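Local coordinates for protein bacteriophage virulence determinant (Salmonella enterica subsp. enterica serovar Typhimurium str. 14028S, PDB 6GGR) that is probably a zinc metalloprotease of the PipA effector family, delivered into host cells and thought to cleave NF-kappaB subunits, at residues B[177-180]-B[185-188]; B[167-172]-B[188-193]. All coordinates share one frame; numbering follows the deposited sequence.

Interaction 1. Residues B[177-180]-B[185-188]; sequences DKED and GPVV
Asp177 and Glu179 close over Gly185 and the first turn of helix 186-197. No hydrogen bond joins the segments. The close part joins Asp177 to Gly185 and Val187, with Glu179 also on Gly185. Asp177 O receives a CH...O contact from Gly185 CA at 3.5 Å, with 147° at the hydrogen. The Asp177 side chain starts away from the helix, with CG beside the backbone N (chi1 -69°), and the carboxylate then turns back. OD1 reaches Val187 CB at 3.5 Å and Val188 CG2 at 3.9 Å. Asp177 is a zinc ligand of this protein, though no metal is bound here. Its OD2 accepts a bond from His170 and a weak one from His166. Its N bonds an acidic side chain of another protein chain.

Glu179 lies fully extended (chi1 -179°). Its CB and OE1 both touch Gly185 CA, OE1 at 3.5 Å. OE1 also meets Pro186 CD at 3.9 Å. Ser23 bonds OE1, and Gln24 N of helix 24-30 bonds OE2.

The outer side is loose: Lys178 and Asp180 are exposed to solvent. Gly185 is the N-cap of helix 186-197. Behind it, Pro186 packs on helix 24-30, and both valines on helix 160-173.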
# COMPACT_ATOMS: atom_id res chain seq x y z
N ASP B 177 -7.08 0.86 -9.38
CA ASP B 177 -5.87 1.03 -10.18
C ASP B 177 -5.70 -0.11 -11.17
O ASP B 177 -5.06 0.08 -12.22
CB ASP B 177 -4.66 1.12 -9.25
CG ASP B 177 -4.63 2.41 -8.46
OD1 ASP B 177 -4.50 3.49 -9.08
OD2 ASP B 177 -4.74 2.35 -7.22
N LYS B 178 -6.26 -1.28 -10.88
CA LYS B 178 -6.13 -2.45 -11.74
C LYS B 178 -6.90 -2.24 -13.03
O LYS B 178 -8.14 -2.24 -13.03
CB LYS B 178 -6.64 -3.70 -11.02
CG LYS B 178 -5.85 -4.08 -9.78
CD LYS B 178 -4.54 -4.74 -10.15
CE LYS B 178 -3.60 -4.80 -8.95
NZ LYS B 178 -2.31 -5.47 -9.29
N GLU B 179 -6.19 -2.05 -14.14
CA GLU B 179 -6.80 -2.04 -15.46
C GLU B 179 -6.04 -3.02 -16.35
O GLU B 179 -4.85 -2.84 -16.61
CB GLU B 179 -6.79 -0.65 -16.09
CG GLU B 179 -7.45 -0.63 -17.46
CD GLU B 179 -7.46 0.74 -18.10
OE1 GLU B 179 -6.89 1.69 -17.53
OE2 GLU B 179 -8.05 0.87 -19.20
N ASP B 180 -6.73 -4.07 -16.77
CA ASP B 180 -6.24 -4.96 -17.82
C ASP B 180 -5.64 -4.18 -18.98
O ASP B 180 -6.30 -3.31 -19.57
CB ASP B 180 -7.40 -5.84 -18.31
CG ASP B 180 -7.81 -6.87 -17.29
OD1 ASP B 180 -7.04 -7.10 -16.34
OD2 ASP B 180 -8.89 -7.46 -17.46
N GLY B 185 -3.68 2.59 -15.19
CA GLY B 185 -5.02 2.55 -14.65
C GLY B 185 -5.65 3.93 -14.64
O GLY B 185 -4.99 4.95 -14.87
N PRO B 186 -6.96 3.99 -14.36
CA PRO B 186 -7.67 5.28 -14.46
C PRO B 186 -7.29 6.28 -13.38
O PRO B 186 -7.30 7.49 -13.64
CB PRO B 186 -9.14 4.86 -14.34
CG PRO B 186 -9.11 3.60 -13.55
CD PRO B 186 -7.85 2.89 -13.95
N VAL B 187 -6.98 5.83 -12.16
CA VAL B 187 -6.73 6.77 -11.07
C VAL B 187 -5.39 7.47 -11.26
O VAL B 187 -5.26 8.67 -11.01
CB VAL B 187 -6.80 6.03 -9.72
CG1 VAL B 187 -6.38 6.94 -8.57
CG2 VAL B 187 -8.21 5.51 -9.51
N VAL B 188 -4.36 6.73 -11.68
CA VAL B 188 -3.07 7.34 -11.96
C VAL B 188 -3.21 8.38 -13.07
O VAL B 188 -2.72 9.51 -12.95
CB VAL B 188 -2.04 6.26 -12.33
CG1 VAL B 188 -0.75 6.89 -12.86
CG2 VAL B 188 -1.73 5.38 -11.11

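Interaction 2. Residues B[167-172]-B[188-193]; sequences QVVHAL and VEYTNI. Unlike the reference sequence in segment 167-172: Gln167 (reference Glu).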
# COMPACT_ATOMS: atom_id res chain seq x y z
N GLN B 167 -5.86 9.35 -3.66
CA GLN B 167 -6.88 8.72 -2.82
C GLN B 167 -8.24 9.36 -3.05
O GLN B 167 -9.26 8.66 -3.07
CB GLN B 167 -6.49 8.81 -1.35
CG GLN B 167 -5.19 8.12 -1.00
CD GLN B 167 -5.15 6.67 -1.42
OE1 GLN B 167 -6.18 6.01 -1.53
NE2 GLN B 167 -3.95 6.16 -1.66
N VAL B 168 -8.28 10.68 -3.22
CA VAL B 168 -9.56 11.35 -3.47
C VAL B 168 -10.13 10.90 -4.81
O VAL B 168 -11.34 10.69 -4.94
CB VAL B 168 -9.38 12.88 -3.40
CG1 VAL B 168 -10.62 13.61 -3.93
CG2 VAL B 168 -9.09 13.31 -1.97
N VAL B 169 -9.28 10.75 -5.82
CA VAL B 169 -9.77 10.31 -7.12
C VAL B 169 -10.44 8.95 -7.00
O VAL B 169 -11.47 8.69 -7.65
CB VAL B 169 -8.62 10.29 -8.15
CG1 VAL B 169 -9.00 9.46 -9.38
CG2 VAL B 169 -8.27 11.71 -8.57
N HIS B 170 -9.88 8.06 -6.18
CA HIS B 170 -10.54 6.79 -5.91
C HIS B 170 -11.96 7.01 -5.41
O HIS B 170 -12.91 6.37 -5.86
CB HIS B 170 -9.74 5.98 -4.88
CG HIS B 170 -8.64 5.15 -5.47
ND1 HIS B 170 -8.88 4.10 -6.33
CD2 HIS B 170 -7.30 5.18 -5.28
CE1 HIS B 170 -7.73 3.54 -6.67
NE2 HIS B 170 -6.76 4.18 -6.04
N ALA B 171 -12.12 7.95 -4.47
CA ALA B 171 -13.40 8.15 -3.80
C ALA B 171 -14.42 8.86 -4.68
O ALA B 171 -15.63 8.69 -4.48
CB ALA B 171 -13.19 8.94 -2.51
N LEU B 172 -13.97 9.65 -5.66
CA LEU B 172 -14.90 10.36 -6.53
C LEU B 172 -15.29 9.56 -7.77
O LEU B 172 -16.32 9.85 -8.37
CB LEU B 172 -14.29 11.70 -6.97
CG LEU B 172 -13.88 12.64 -5.85
CD1 LEU B 172 -13.09 13.81 -6.41
CD2 LEU B 172 -15.10 13.13 -5.08
N VAL B 188 -4.36 6.73 -11.68
CA VAL B 188 -3.07 7.34 -11.96
C VAL B 188 -3.21 8.38 -13.07
O VAL B 188 -2.72 9.51 -12.95
CB VAL B 188 -2.04 6.26 -12.33
CG1 VAL B 188 -0.75 6.89 -12.86
CG2 VAL B 188 -1.73 5.38 -11.11
N GLU B 189 -3.89 8.02 -14.16
CA GLU B 189 -3.99 8.94 -15.28
C GLU B 189 -4.73 10.21 -14.88
O GLU B 189 -4.28 11.32 -15.17
CB GLU B 189 -4.67 8.26 -16.47
CG GLU B 189 -3.84 7.10 -17.04
CD GLU B 189 -4.02 6.91 -18.53
OE1 GLU B 189 -4.90 7.55 -19.12
OE2 GLU B 189 -3.26 6.10 -19.11
N TYR B 190 -5.87 10.06 -14.19
CA TYR B 190 -6.57 11.22 -13.64
C TYR B 190 -5.64 12.04 -12.76
O TYR B 190 -5.56 13.27 -12.89
CB TYR B 190 -7.78 10.76 -12.82
CG TYR B 190 -9.07 10.61 -13.59
CD1 TYR B 190 -9.49 11.58 -14.50
CD2 TYR B 190 -9.90 9.51 -13.39
CE1 TYR B 190 -10.68 11.45 -15.20
CE2 TYR B 190 -11.09 9.37 -14.08
CZ TYR B 190 -11.47 10.34 -14.98
OH TYR B 190 -12.66 10.20 -15.67
N THR B 191 -4.93 11.38 -11.84
CA THR B 191 -4.05 12.10 -10.93
C THR B 191 -2.96 12.85 -11.70
O THR B 191 -2.68 14.02 -11.40
CB THR B 191 -3.44 11.13 -9.92
OG1 THR B 191 -4.49 10.49 -9.18
CG2 THR B 191 -2.53 11.85 -8.94
N ASN B 192 -2.36 12.20 -12.70
CA ASN B 192 -1.35 12.88 -13.51
C ASN B 192 -1.91 14.15 -14.14
O ASN B 192 -1.26 15.21 -14.12
CB ASN B 192 -0.83 11.95 -14.61
CG ASN B 192 0.11 10.88 -14.08
OD1 ASN B 192 0.59 10.95 -12.95
ND2 ASN B 192 0.39 9.88 -14.91
N ILE B 193 -3.11 14.07 -14.71
CA ILE B 193 -3.69 15.20 -15.44
C ILE B 193 -4.05 16.32 -14.47
O ILE B 193 -3.78 17.50 -14.74
CB ILE B 193 -4.92 14.74 -16.24
CG1 ILE B 193 -4.51 13.70 -17.28
CG2 ILE B 193 -5.60 15.95 -16.90
CD1 ILE B 193 -5.68 12.96 -17.90
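Helix 160-173 carries the zincin HExxH motif of the natural sequence, here with Gln167 in place of the glutamate, and its Val169 packs against Tyr190 and Thr191 of helix 186-197. The motif runs from His166 to His170, both seen as zinc ligands in this protein. No zinc is bound in this chain.

Val169 is one of the two residues between Gln167 and His170. It points at the second helix, while the CB of His170 points away from it. The two methyls of Val169 divide the work. CG1, anti to the backbone N (chi1 164°), lies against Tyr190 CB at 3.9 Å. It also reaches Tyr190 CD2 at 4.1 Å, approaching the ring obliquely. CG2 instead faces Thr191.

The contact is small, and all three touching residues are buried. No hydrogen bond crosses it. The nearest backbones are those of Val169 and Thr191, with CA atoms 7.1 Å apart. The polar ends find partners elsewhere. Tyr190 OH bonds Asp30 at the end of helix 24-30. Tyr190 also packs on side chains of helices 86-100 and 24-30. Thr191 OG1 is tied to the carbonyl of Val187, one turn back in its own helix. That same OG1 is the atom Val169 CG2 meets, at 4.0 Å.

In the fold
The centres of the two contacts lie about 10 Å apart. Both use helix 186-197 and share Val188. Along the chain, helix 160-173 comes first, then the loop with 177-180, then helix 186-197. Interaction 2 packs the two helices together near the centre of the chain. Interaction 1 folds the connecting loop back onto the start of the second helix. They meet where Val187 CG1 touches Val169 CG1 at 3.7 Å. The loop also reaches the motif, with its aspartate beside both histidines. The three zinc ligands lie together here although no metal is bound, consistent with a preformed site.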